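Local coordinates for protein putative hydrolase YdeN (Bacillus subtilis, PDB 1UXO) that is a putative hydrolase of the alpha/beta-hydrolase fold, probably using a serine charge-relay system on a substrate not yet defined, at residues Y8-Y13 with L39-P44; V70-G75 with I96-F101; F101-P106 with F144-D149; A132-K137 with G165-D170. The protein carries 2 engineered substitutions. One frame throughout, in Å; residues are numbered along the deposited sequence.

Contact 1 (Y8-Y13 with L39-P44); sequences YIIHGY and LNMPNP
His-11 and Met-41 make the polar link of this contact: NE2 of His-11 accepts the backbone N-H of Met-41 at 3.0 Å (NE2 to N), in a nearly straight bond that arrives 33° out of the ring plane. CG of His-11 lies between the backbone N and the carbonyl carbon (chi1 67°), and ND1 donates to O of Gly-12 at 2.7 Å, close to the ring plane and on a lone pair of the carbonyl. Held at both nitrogens, the imidazole has its rotation fixed, and CB of Met-41 (a selenomethionine) rests 3.8 Å from CE1 of His-11. The buried end is densely filled. N of Leu-39 donates to O of Ile-9 at 2.8 Å, and CD2 of Leu-39 meets CD1 of Tyr-8 at 3.8 Å, while the Tyr-8 hydroxyl is taken up by Thr-62. CG2 of Ile-10 lies near CG of Met-41, whose side chain also touches helix 49-57. The solvent side is looser: Asn-40 points away, its OD1 bonded to N of Ser-17, and Pro-44 reaches CE1 of His-11 only through CB, at 4.2 Å. One local close touch remains there, CD1 of Tyr-13 lying 3.3 Å from O of Pro-44. The loop leaving strand 6-10 at the C-terminal ends of the strands thus borders the predicted active site, where alpha/beta hydrolases commonly place part of the oxyanion hole.

Contact 2 (V70-G75 with I96-F101); sequences VAHSLG and ILVSGF
Val-70, Ala-71 and His-72 pair with Ile-96, Leu-97 and Val-98 as strands 67-72 and 92-98 run parallel. The ladder ends with N of Ser-73 donating to O of Val-98 at 2.8 Å, almost perfectly straight at 176°. On the face of Val-70 and His-72, CG1 of Val-98 meets CD2 of His-72 at 3.9 Å; the imidazole's NE2 is bonded to O of His-166. Beyond the ladder the chain turns sharply: Ser-73 has a positive phi (55°, psi -117°), and N of Gly-75 returns to O of His-72 in a type II' turn. This is the nucleophile elbow of alpha/beta hydrolases, between strand 67-72 and helix 75-84, and it presents Ser-73, the predicted charge-relay serine, toward His-166. Phe-101 packs against the elbow. Its CB faces CB of Phe-146 on helix 144-153, and CG, set between the backbone N and the carbonyl carbon, sends the ring toward the turn. CD2 approaches O of Ser-73 at 4.1 Å, CE2 presses on C of Ser-73 at 3.4 Å, and CZ meets CD1 of Leu-74 at 4.0 Å. An alanine in place of Phe-101 would probably open a gap against the Ser-73 to Leu-74 peptide and take one packing partner from CD1 of Leu-74.

Contact 3 (F101-P106 with F144-D149); sequences FAKSLP and FSFSKD
Lys-103 passes over the ring of Phe-146 at about a right angle to that side chain. Its CG is set between the backbone N and the carbonyl carbon (chi1 66°), and the extended chain beyond carries CE over the ring centre, 3.4 Å from CE of Lys-103 to the centroid of Phe-146, a CH-pi contact only 7° off the normal. NZ stays over the same face as a cation-pi partner, 4.4 Å from NZ of Lys-103 to that centroid. The ammonium also forms a salt bridge, NZ of Lys-103 to OD2 of Asp-149 at 3.2 Å; in one of the two modelled conformers of Asp-149, NZ meets OD2 on its anti side, 25° out of the carboxylate plane. A water links NZ to OG of Ser-145. The lysine belongs to the long connection between strand 92-98 and helix 121-127, the place where many alpha/beta hydrolases insert a lid, and here it is fastened to helix 144-153. O of Ser-104 lies at the ring edge, 3.3 Å from CE2 of Phe-146, and Pro-106 comes tip to tip, CD to CZ of Phe-146 at 4.0 Å. CD2 of Leu-105 packs on CD2 of Phe-146.

Contact 4 (A132-K137 with G165-D170); sequences AVIASK and GHFLED
Gly-165 opens the contact through its carbonyl, which accepts the hydroxyl of Ser-136 at 2.8 Å (O of Gly-165 to OG of Ser-136). The donor stands 25° out of the carbonyl plane, and OG, anti to the backbone N of Ser-136 (chi1 164°), also receives a weak bond from N of Gly-164. An alanine in place of Ser-136 would remove the hydroxyl and probably leave O of Gly-165 without this donor and the weakly bonded N-H of Gly-164 without its acceptor. His-166, next in sequence, points away from strand 128-136. Its ND1 bonds to OD2 of Asp-139, the predicted acid, and its NE2 lies close to OG of Ser-73. This is the loop that carries the histidine in alpha/beta hydrolases, following strand 157-161, and Ser-136 closes the strand that leads to the acid, so the contact joins the end of the strand preceding the predicted acid to the loop of the predicted histidine. Phe-167, with a positive phi, turns its side chain back toward the strand. CZ of Phe-167 meets CG2 of Ile-134 at 4.1 Å, the two side chains crossing at about a right angle. CZ of Phe-167 also lies 3.8 Å from CB of Ser-136. CE2 of Phe-167 approaches N of Ser-136 at 3.6 Å, while C of Ala-135 sits at the ring edge. Phe-173 meets the same ring edge-to-face.

In the fold
From the N terminus, contact 1 closes first, around helix 22-31, joining the end of strand 6-10 to the loop after the outermost strand 35-39. Contact 2 follows in series and closes the beta-alpha-beta unit of strands 67-72 and 92-98; N and O of Ile-10 pair with Val-70 and His-72, so contacts 1 and 2 share one sheet. Contact 3 begins at Phe-101, where contact 2 ends, and fastens the connection after strand 92-98 to helix 144-153. Contact 4 brings the loop after strand 157-161 back to the end of strand 128-136. Contacts 3 and 4 cross, and Phe-144 and Ser-147 of the helix pack on Ala-135. Bonds from Leu-97 and Ser-99 to strand 128-136 tie contacts 2 and 4.

Contact 1 (Y8-Y13 with L39-P44)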
loop_
_atom_site.group_PDB
_atom_site.type_symbol
_atom_site.label_atom_id
_atom_site.label_comp_id
_atom_site.label_asym_id
_atom_site.label_seq_id
_atom_site.Cartn_x
_atom_site.Cartn_y
_atom_site.Cartn_z
ATOM N N TYR A 8 1.076 9.540 0.201
ATOM C CA TYR A 8 2.013 8.895 1.126
ATOM C C TYR A 8 2.392 7.530 0.574
ATOM O O TYR A 8 1.527 6.805 0.057
ATOM C CB TYR A 8 1.428 8.756 2.527
ATOM C CG TYR A 8 1.338 10.039 3.315
ATOM C CD1 TYR A 8 2.478 10.750 3.684
ATOM C CD2 TYR A 8 0.113 10.583 3.647
ATOM C CE1 TYR A 8 2.366 11.931 4.460
ATOM C CE2 TYR A 8 0.005 11.715 4.384
ATOM C CZ TYR A 8 1.126 12.416 4.745
ATOM O OH TYR A 8 0.987 13.571 5.485
ATOM N N ILE A 9 3.658 7.168 0.695
ATOM C CA ILE A 9 4.156 5.895 0.178
ATOM C C ILE A 9 4.714 5.094 1.346
ATOM O O ILE A 9 5.576 5.598 2.102
ATOM C CB ILE A 9 5.208 6.136 -0.895
ATOM C CG1 ILE A 9 4.643 6.920 -2.055
ATOM C CG2 ILE A 9 5.865 4.782 -1.410
ATOM C CD1 ILE A 9 5.758 7.607 -2.883
ATOM N N ILE A 10 4.233 3.861 1.500
ATOM C CA ILE A 10 4.571 3.028 2.674
ATOM C C ILE A 10 5.146 1.674 2.235
ATOM O O ILE A 10 4.513 0.891 1.507
ATOM C CB ILE A 10 3.317 2.801 3.585
ATOM C CG1 ILE A 10 2.646 4.102 3.962
ATOM C CG2 ILE A 10 3.725 1.983 4.845
ATOM C CD1 ILE A 10 1.563 4.589 3.069
ATOM N N HIS A 11 6.338 1.380 2.737
ATOM C CA HIS A 11 7.108 0.202 2.363
ATOM C C HIS A 11 6.736 -1.028 3.182
ATOM O O HIS A 11 5.880 -0.982 4.033
ATOM C CB HIS A 11 8.615 0.495 2.534
ATOM C CG HIS A 11 9.018 0.687 3.967
ATOM N ND1 HIS A 11 9.063 -0.347 4.876
ATOM C CD2 HIS A 11 9.368 1.810 4.649
ATOM C CE1 HIS A 11 9.428 0.131 6.065
ATOM N NE2 HIS A 11 9.642 1.435 5.948
ATOM N N GLY A 12 7.398 -2.141 2.894
ATOM C CA GLY A 12 7.138 -3.423 3.544
ATOM C C GLY A 12 8.277 -3.856 4.452
ATOM O O GLY A 12 9.109 -3.049 4.911
ATOM N N TYR A 13 8.290 -5.156 4.715
ATOM C CA TYR A 13 9.345 -5.846 5.487
ATOM C C TYR A 13 10.745 -5.669 4.870
ATOM O O TYR A 13 10.950 -5.786 3.640
ATOM C CB TYR A 13 8.957 -7.313 5.559
ATOM C CG TYR A 13 9.983 -8.227 6.157
ATOM C CD1 TYR A 13 10.488 -8.006 7.421
ATOM C CD2 TYR A 13 10.423 -9.353 5.453
ATOM C CE1 TYR A 13 11.468 -8.880 7.978
ATOM C CE2 TYR A 13 11.397 -10.225 6.011
ATOM C CZ TYR A 13 11.882 -9.974 7.275
ATOM O OH TYR A 13 12.864 -10.797 7.820
ATOM N N LEU A 39 7.108 7.250 3.687
ATOM C CA LEU A 39 7.123 7.109 5.132
ATOM C C LEU A 39 7.946 5.909 5.520
ATOM O O LEU A 39 7.650 4.778 5.059
ATOM C CB LEU A 39 5.708 6.892 5.644
ATOM C CG LEU A 39 4.756 8.030 5.385
ATOM C CD1 LEU A 39 3.435 7.763 6.105
ATOM C CD2 LEU A 39 5.328 9.351 5.813
ATOM N N ASN A 40 8.824 6.071 6.482
ATOM C CA ASN A 40 9.545 4.954 7.041
ATOM C C ASN A 40 8.812 4.412 8.247
ATOM O O ASN A 40 8.268 5.181 9.063
ATOM C CB ASN A 40 10.946 5.368 7.442
ATOM C CG ASN A 40 11.834 5.599 6.267
ATOM O OD1 ASN A 40 12.108 4.647 5.524
ATOM N ND2 ASN A 40 12.294 6.845 6.068
HETATM N N MSE A 41 8.802 3.087 8.367
HETATM C CA MSE A 41 8.234 2.418 9.529
HETATM C C MSE A 41 9.334 1.976 10.506
HETATM O O MSE A 41 10.463 1.693 10.091
HETATM C CB MSE A 41 7.415 1.214 9.083
HETATM C CG MSE A 41 6.269 1.581 8.171
HETATM SE SE MSE A 41 4.752 2.466 9.100
HETATM C CE MSE A 41 4.946 4.330 8.287
ATOM N N PRO A 42 9.020 1.881 11.793
ATOM C CA PRO A 42 10.030 1.433 12.770
ATOM C C PRO A 42 10.394 -0.040 12.642
ATOM O O PRO A 42 9.577 -0.880 12.367
ATOM C CB PRO A 42 9.393 1.743 14.123
ATOM C CG PRO A 42 7.984 1.914 13.872
ATOM C CD PRO A 42 7.749 2.229 12.423
ATOM N N ASN A 43 11.661 -0.313 12.916
ATOM C CA ASN A 43 12.189 -1.652 13.018
ATOM C C ASN A 43 11.788 -2.532 11.837
ATOM O O ASN A 43 11.122 -3.520 12.021
ATOM C CB ASN A 43 11.712 -2.220 14.333
ATOM C CG ASN A 43 12.498 -1.631 15.548
ATOM O OD1 ASN A 43 13.688 -1.357 15.454
ATOM N ND2 ASN A 43 11.768 -1.278 16.611
ATOM N N PRO A 44 12.166 -2.159 10.611
ATOM C CA PRO A 44 11.721 -2.894 9.423
ATOM C C PRO A 44 12.238 -4.353 9.398
ATOM O O PRO A 44 11.642 -5.197 8.734
ATOM C CB PRO A 44 12.251 -2.036 8.264
ATOM C CG PRO A 44 13.423 -1.332 8.839
ATOM C CD PRO A 44 13.010 -1.013 10.257
#

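Contact 2 (V70-G75 with I96-F101)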
loop_
_atom_site.group_PDB
_atom_site.type_symbol
_atom_site.label_atom_id
_atom_site.label_comp_id
_atom_site.label_asym_id
_atom_site.label_seq_id
_atom_site.Cartn_x
_atom_site.Cartn_y
_atom_site.Cartn_z
ATOM N N VAL A 70 -0.208 4.783 -1.070
ATOM C CA VAL A 70 0.369 3.751 -1.908
ATOM C C VAL A 70 1.235 2.908 -0.985
ATOM O O VAL A 70 2.153 3.415 -0.360
ATOM C CB VAL A 70 1.232 4.354 -3.025
ATOM C CG1 VAL A 70 1.961 3.239 -3.854
ATOM C CG2 VAL A 70 0.369 5.252 -3.895
ATOM N N ALA A 71 0.967 1.627 -0.931
ATOM C CA ALA A 71 1.696 0.738 -0.028
ATOM C C ALA A 71 2.237 -0.453 -0.772
ATOM O O ALA A 71 1.653 -0.857 -1.793
ATOM C CB ALA A 71 0.755 0.288 1.079
ATOM N N HIS A 72 3.341 -1.015 -0.239
ATOM C CA HIS A 72 3.943 -2.184 -0.780
ATOM C C HIS A 72 4.030 -3.295 0.264
ATOM O O HIS A 72 4.445 -3.072 1.419
ATOM C CB HIS A 72 5.352 -1.881 -1.327
ATOM C CG HIS A 72 6.012 -3.068 -1.997
ATOM N ND1 HIS A 72 7.313 -3.437 -1.715
ATOM C CD2 HIS A 72 5.579 -3.925 -2.964
ATOM C CE1 HIS A 72 7.636 -4.493 -2.452
ATOM N NE2 HIS A 72 6.614 -4.806 -3.223
ATOM N N SER A 73 3.537 -4.452 -0.140
ATOM C CA SER A 73 3.661 -5.695 0.610
ATOM C C SER A 73 3.112 -5.540 2.046
ATOM O O SER A 73 1.911 -5.196 2.214
ATOM C CB SER A 73 5.117 -6.192 0.490
ATOM O OG SER A 73 5.205 -7.564 0.880
ATOM N N LEU A 74 3.967 -5.690 3.062
ATOM C CA LEU A 74 3.514 -5.557 4.485
ATOM C C LEU A 74 2.870 -4.229 4.819
ATOM O O LEU A 74 1.990 -4.154 5.694
ATOM C CB LEU A 74 4.646 -5.847 5.463
ATOM C CG LEU A 74 4.272 -6.055 6.922
ATOM C CD1 LEU A 74 3.404 -7.347 7.155
ATOM C CD2 LEU A 74 5.546 -6.043 7.821
ATOM N N GLY A 75 3.220 -3.169 4.098
ATOM C CA GLY A 75 2.552 -1.891 4.323
ATOM C C GLY A 75 1.068 -1.926 4.042
ATOM O O GLY A 75 0.310 -1.107 4.559
ATOM N N ILE A 96 -3.653 2.359 -3.140
ATOM C CA ILE A 96 -3.129 1.405 -4.068
ATOM C C ILE A 96 -2.253 0.444 -3.285
ATOM O O ILE A 96 -1.321 0.868 -2.591
ATOM C CB ILE A 96 -2.331 2.085 -5.155
ATOM C CG1 ILE A 96 -3.198 3.045 -5.968
ATOM C CG2 ILE A 96 -1.780 1.072 -6.106
ATOM C CD1 ILE A 96 -2.400 3.840 -7.036
ATOM N N LEU A 97 -2.576 -0.825 -3.381
ATOM C CA LEU A 97 -1.916 -1.865 -2.594
ATOM C C LEU A 97 -1.097 -2.719 -3.516
ATOM O O LEU A 97 -1.625 -3.621 -4.173
ATOM C CB LEU A 97 -2.935 -2.685 -1.824
ATOM C CG LEU A 97 -3.972 -1.855 -1.063
ATOM C CD1 LEU A 97 -5.028 -2.737 -0.389
ATOM C CD2 LEU A 97 -3.290 -1.005 -0.020
ATOM N N VAL A 98 0.210 -2.434 -3.562
ATOM C CA VAL A 98 1.140 -3.217 -4.378
ATOM C C VAL A 98 1.576 -4.477 -3.651
ATOM O O VAL A 98 2.145 -4.402 -2.566
ATOM C CB VAL A 98 2.336 -2.390 -4.837
ATOM C CG1 VAL A 98 3.108 -3.138 -5.876
ATOM C CG2 VAL A 98 1.836 -1.065 -5.422
ATOM N N SER A 99 1.244 -5.623 -4.234
ATOM C CA SER A 99 1.445 -6.938 -3.618
ATOM C C SER A 99 0.723 -7.050 -2.305
ATOM O O SER A 99 1.264 -7.621 -1.343
ATOM C CB SER A 99 2.906 -7.209 -3.451
ATOM O OG SER A 99 3.576 -6.988 -4.646
ATOM N N GLY A 100 -0.488 -6.481 -2.253
ATOM C CA GLY A 100 -1.277 -6.484 -1.032
ATOM C C GLY A 100 -1.783 -7.868 -0.640
ATOM O O GLY A 100 -2.056 -8.753 -1.497
ATOM N N PHE A 101 -1.958 -8.054 0.654
ATOM C CA PHE A 101 -2.460 -9.297 1.173
ATOM C C PHE A 101 -3.117 -8.994 2.544
ATOM O O PHE A 101 -2.813 -7.959 3.165
ATOM C CB PHE A 101 -1.349 -10.357 1.313
ATOM C CG PHE A 101 -0.226 -9.942 2.227
ATOM C CD1 PHE A 101 -0.163 -10.401 3.539
ATOM C CD2 PHE A 101 0.762 -9.072 1.765
ATOM C CE1 PHE A 101 0.870 -10.006 4.381
ATOM C CE2 PHE A 101 1.811 -8.668 2.602
ATOM C CZ PHE A 101 1.864 -9.118 3.915
#

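Contact 3 (F101-P106 with F144-D149)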
loop_
_atom_site.group_PDB
_atom_site.type_symbol
_atom_site.label_atom_id
_atom_site.label_comp_id
_atom_site.label_asym_id
_atom_site.label_seq_id
_atom_site.Cartn_x
_atom_site.Cartn_y
_atom_site.Cartn_z
ATOM N N PHE A 101 -1.958 -8.054 0.654
ATOM C CA PHE A 101 -2.460 -9.297 1.173
ATOM C C PHE A 101 -3.117 -8.994 2.544
ATOM O O PHE A 101 -2.813 -7.959 3.165
ATOM C CB PHE A 101 -1.349 -10.357 1.313
ATOM C CG PHE A 101 -0.226 -9.942 2.227
ATOM C CD1 PHE A 101 -0.163 -10.401 3.539
ATOM C CD2 PHE A 101 0.762 -9.072 1.765
ATOM C CE1 PHE A 101 0.870 -10.006 4.381
ATOM C CE2 PHE A 101 1.811 -8.668 2.602
ATOM C CZ PHE A 101 1.864 -9.118 3.915
ATOM N N ALA A 102 -4.027 -9.869 2.969
ATOM C CA ALA A 102 -4.740 -9.720 4.263
ATOM C C ALA A 102 -4.848 -11.062 5.041
ATOM O O ALA A 102 -5.797 -11.261 5.835
ATOM C CB ALA A 102 -6.160 -9.183 4.007
ATOM N N LYS A 103 -3.922 -11.992 4.782
ATOM C CA LYS A 103 -3.819 -13.262 5.519
ATOM C C LYS A 103 -2.366 -13.722 5.583
ATOM O O LYS A 103 -1.493 -13.183 4.886
ATOM C CB LYS A 103 -4.662 -14.347 4.897
ATOM C CG LYS A 103 -4.235 -14.814 3.492
ATOM C CD LYS A 103 -5.400 -15.495 2.817
ATOM C CE LYS A 103 -5.077 -15.968 1.468
ATOM N NZ LYS A 103 -6.208 -16.704 0.822
ATOM N N SER A 104 -2.089 -14.701 6.451
ATOM C CA SER A 104 -0.727 -15.154 6.693
ATOM C C SER A 104 0.005 -15.528 5.430
ATOM O O SER A 104 -0.536 -16.271 4.587
ATOM C CB SER A 104 -0.785 -16.453 7.526
ATOM O OG SER A 104 0.468 -17.030 7.668
ATOM N N LEU A 105 1.249 -15.087 5.326
ATOM C CA LEU A 105 2.151 -15.497 4.273
ATOM C C LEU A 105 2.939 -16.741 4.713
ATOM O O LEU A 105 3.721 -16.688 5.673
ATOM C CB LEU A 105 3.140 -14.365 3.959
ATOM C CG LEU A 105 2.525 -13.053 3.453
ATOM C CD1 LEU A 105 3.692 -12.126 3.146
ATOM C CD2 LEU A 105 1.613 -13.237 2.224
ATOM N N PRO A 106 2.701 -17.881 4.080
ATOM C CA PRO A 106 3.409 -19.087 4.514
ATOM C C PRO A 106 4.929 -18.977 4.599
ATOM O O PRO A 106 5.520 -19.629 5.464
ATOM C CB PRO A 106 2.961 -20.135 3.502
ATOM C CG PRO A 106 1.658 -19.634 3.064
ATOM C CD PRO A 106 1.817 -18.152 2.935
ATOM N N PHE A 144 -0.016 -14.461 -5.865
ATOM C CA PHE A 144 -0.993 -13.721 -6.644
ATOM C C PHE A 144 -2.431 -13.895 -6.216
ATOM O O PHE A 144 -3.185 -12.907 -6.134
ATOM C CB PHE A 144 -0.853 -14.029 -8.157
ATOM C CG PHE A 144 -1.838 -13.258 -9.009
ATOM C CD1 PHE A 144 -1.628 -11.916 -9.276
ATOM C CD2 PHE A 144 -2.969 -13.900 -9.547
ATOM C CE1 PHE A 144 -2.551 -11.216 -10.070
ATOM C CE2 PHE A 144 -3.866 -13.206 -10.362
ATOM C CZ PHE A 144 -3.681 -11.867 -10.579
ATOM N N SER A 145 -2.807 -15.130 -5.887
ATOM C CA SER A 145 -4.170 -15.432 -5.433
ATOM C C SER A 145 -4.564 -14.667 -4.175
ATOM O O SER A 145 -5.724 -14.313 -3.984
ATOM C CB SER A 145 -4.322 -16.943 -5.180
ATOM O OG SER A 145 -3.459 -17.354 -4.151
ATOM N N PHE A 146 -3.597 -14.432 -3.302
ATOM C CA PHE A 146 -3.864 -13.665 -2.070
ATOM C C PHE A 146 -4.216 -12.199 -2.386
ATOM O O PHE A 146 -5.034 -11.545 -1.675
ATOM C CB PHE A 146 -2.631 -13.656 -1.179
ATOM C CG PHE A 146 -2.298 -14.957 -0.481
ATOM C CD1 PHE A 146 -2.553 -16.230 -1.028
ATOM C CD2 PHE A 146 -1.640 -14.871 0.713
ATOM C CE1 PHE A 146 -2.180 -17.396 -0.358
ATOM C CE2 PHE A 146 -1.239 -16.042 1.414
ATOM C CZ PHE A 146 -1.517 -17.297 0.886
ATOM N N SER A 147 -3.590 -11.651 -3.429
ATOM C CA SER A 147 -3.822 -10.264 -3.830
ATOM C C SER A 147 -5.158 -10.155 -4.569
ATOM O O SER A 147 -5.911 -9.222 -4.372
ATOM C CB SER A 147 -2.678 -9.741 -4.705
ATOM O OG SER A 147 -1.477 -9.656 -3.959
ATOM N N LYS A 148 -5.476 -11.149 -5.385
ATOM C CA LYS A 148 -6.744 -11.183 -6.080
ATOM C C LYS A 148 -7.911 -11.345 -5.067
ATOM O O LYS A 148 -8.932 -10.669 -5.190
ATOM C CB LYS A 148 -6.746 -12.343 -7.117
ATOM C CG LYS A 148 -8.061 -12.399 -7.916
ATOM C CD LYS A 148 -7.964 -13.233 -9.185
ATOM C CE LYS A 148 -8.962 -12.776 -10.245
ATOM N NZ LYS A 148 -8.792 -13.307 -11.646
ATOM N N ASP A 149 -7.706 -12.195 -4.049
ATOM C CA ASP A 149 -8.656 -12.440 -2.952
ATOM C C ASP A 149 -8.922 -11.126 -2.260
ATOM O O ASP A 149 -10.073 -10.743 -2.074
ATOM C CB ASP A 149 -8.019 -13.402 -1.952
ATOM C CG ASP A 149 -8.945 -13.868 -0.782
ATOM O OD1 ASP A 149 -10.185 -13.613 -0.780
ATOM O OD2 ASP A 149 -8.462 -14.442 0.250
HETATM O O HOH W 1 -5.053 -11.791 1.059
HETATM O O HOH W 2 -5.722 -17.493 -2.002
#

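Contact 4 (A132-K137 with G165-D170)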
loop_
_atom_site.group_PDB
_atom_site.type_symbol
_atom_site.label_atom_id
_atom_site.label_comp_id
_atom_site.label_asym_id
_atom_site.label_seq_id
_atom_site.Cartn_x
_atom_site.Cartn_y
_atom_site.Cartn_z
ATOM N N ALA A 132 -7.268 0.106 -5.614
ATOM C CA ALA A 132 -6.616 -0.802 -6.542
ATOM C C ALA A 132 -5.579 -1.646 -5.847
ATOM O O ALA A 132 -4.994 -1.230 -4.818
ATOM C CB ALA A 132 -5.958 -0.034 -7.688
ATOM N N VAL A 133 -5.440 -2.848 -6.378
ATOM C CA VAL A 133 -4.385 -3.817 -6.034
ATOM C C VAL A 133 -3.561 -4.135 -7.302
ATOM O O VAL A 133 -4.107 -4.438 -8.392
ATOM C CB VAL A 133 -4.971 -5.096 -5.486
ATOM C CG1 VAL A 133 -3.877 -6.133 -5.211
ATOM C CG2 VAL A 133 -5.776 -4.822 -4.249
ATOM N N ILE A 134 -2.244 -4.004 -7.195
ATOM C CA ILE A 134 -1.338 -4.341 -8.299
ATOM C C ILE A 134 -0.539 -5.532 -7.837
ATOM O O ILE A 134 0.056 -5.497 -6.750
ATOM C CB ILE A 134 -0.404 -3.173 -8.567
ATOM C CG1 ILE A 134 -1.261 -1.938 -8.912
ATOM C CG2 ILE A 134 0.610 -3.553 -9.631
ATOM C CD1 ILE A 134 -0.520 -0.665 -9.204
ATOM N N ALA A 135 -0.531 -6.586 -8.616
ATOM C CA ALA A 135 0.074 -7.839 -8.162
ATOM C C ALA A 135 0.731 -8.574 -9.264
ATOM O O ALA A 135 0.264 -8.564 -10.411
ATOM C CB ALA A 135 -0.987 -8.740 -7.480
ATOM N N SER A 136 1.789 -9.283 -8.911
ATOM C CA SER A 136 2.583 -10.057 -9.875
ATOM C C SER A 136 2.197 -11.508 -9.896
ATOM O O SER A 136 2.204 -12.163 -8.863
ATOM C CB SER A 136 4.078 -9.929 -9.537
ATOM O OG SER A 136 4.883 -10.932 -10.189
ATOM N N LYS A 137 1.920 -12.047 -11.087
ATOM C CA LYS A 137 1.539 -13.445 -11.207
ATOM C C LYS A 137 2.572 -14.410 -10.697
ATOM O O LYS A 137 2.179 -15.461 -10.176
ATOM C CB LYS A 137 1.153 -13.827 -12.651
ATOM C CG LYS A 137 0.528 -15.196 -12.823
ATOM C CD LYS A 137 -0.702 -15.328 -11.951
ATOM C CE LYS A 137 -1.723 -16.386 -12.339
ATOM N NZ LYS A 137 -1.192 -17.727 -12.197
ATOM N N GLY A 165 7.980 -10.364 -10.443
ATOM C CA GLY A 165 8.602 -10.829 -9.211
ATOM C C GLY A 165 7.753 -10.414 -8.001
ATOM O O GLY A 165 6.561 -10.704 -7.954
ATOM N N HIS A 166 8.377 -9.755 -7.024
ATOM C CA HIS A 166 7.681 -9.069 -5.901
ATOM C C HIS A 166 7.880 -7.502 -5.960
ATOM O O HIS A 166 7.787 -6.776 -4.930
ATOM C CB HIS A 166 8.147 -9.735 -4.587
ATOM C CG HIS A 166 7.499 -9.225 -3.329
ATOM N ND1 HIS A 166 6.144 -9.159 -3.154
ATOM C CD2 HIS A 166 8.051 -8.844 -2.140
ATOM C CE1 HIS A 166 5.882 -8.692 -1.935
ATOM N NE2 HIS A 166 7.028 -8.464 -1.309
ATOM N N PHE A 167 8.159 -6.983 -7.169
ATOM C CA PHE A 167 8.411 -5.567 -7.427
ATOM C C PHE A 167 9.556 -4.975 -6.563
ATOM O O PHE A 167 9.446 -3.886 -5.970
ATOM C CB PHE A 167 7.125 -4.746 -7.290
ATOM C CG PHE A 167 5.965 -5.233 -8.148
ATOM C CD1 PHE A 167 5.952 -5.035 -9.513
ATOM C CD2 PHE A 167 4.882 -5.862 -7.567
ATOM C CE1 PHE A 167 4.856 -5.481 -10.291
ATOM C CE2 PHE A 167 3.804 -6.316 -8.322
ATOM C CZ PHE A 167 3.788 -6.123 -9.677
ATOM N N LEU A 168 10.655 -5.715 -6.518
ATOM C CA LEU A 168 11.849 -5.340 -5.762
ATOM C C LEU A 168 12.991 -4.803 -6.632
ATOM O O LEU A 168 13.130 -5.180 -7.818
ATOM C CB LEU A 168 12.341 -6.606 -5.029
ATOM C CG LEU A 168 11.351 -7.311 -4.132
ATOM C CD1 LEU A 168 11.912 -8.686 -3.575
ATOM C CD2 LEU A 168 11.080 -6.379 -2.958
ATOM N N GLU A 169 13.858 -3.968 -6.033
ATOM C CA GLU A 169 14.979 -3.378 -6.706
ATOM C C GLU A 169 15.926 -4.430 -7.292
ATOM O O GLU A 169 16.434 -4.223 -8.381
ATOM C CB GLU A 169 15.787 -2.443 -5.773
ATOM C CG GLU A 169 16.474 -3.153 -4.633
ATOM C CD GLU A 169 16.923 -2.203 -3.532
ATOM O OE1 GLU A 169 16.379 -1.111 -3.340
ATOM O OE2 GLU A 169 17.849 -2.562 -2.820
ATOM N N ASP A 170 16.102 -5.569 -6.620
ATOM C CA ASP A 170 16.994 -6.604 -7.143
ATOM C C ASP A 170 16.394 -7.416 -8.287
ATOM O O ASP A 170 17.110 -8.208 -8.888
ATOM C CB ASP A 170 17.392 -7.565 -6.032
ATOM C CG ASP A 170 18.485 -7.009 -5.156
ATOM O OD1 ASP A 170 19.029 -5.913 -5.453
ATOM O OD2 ASP A 170 18.876 -7.625 -4.126
#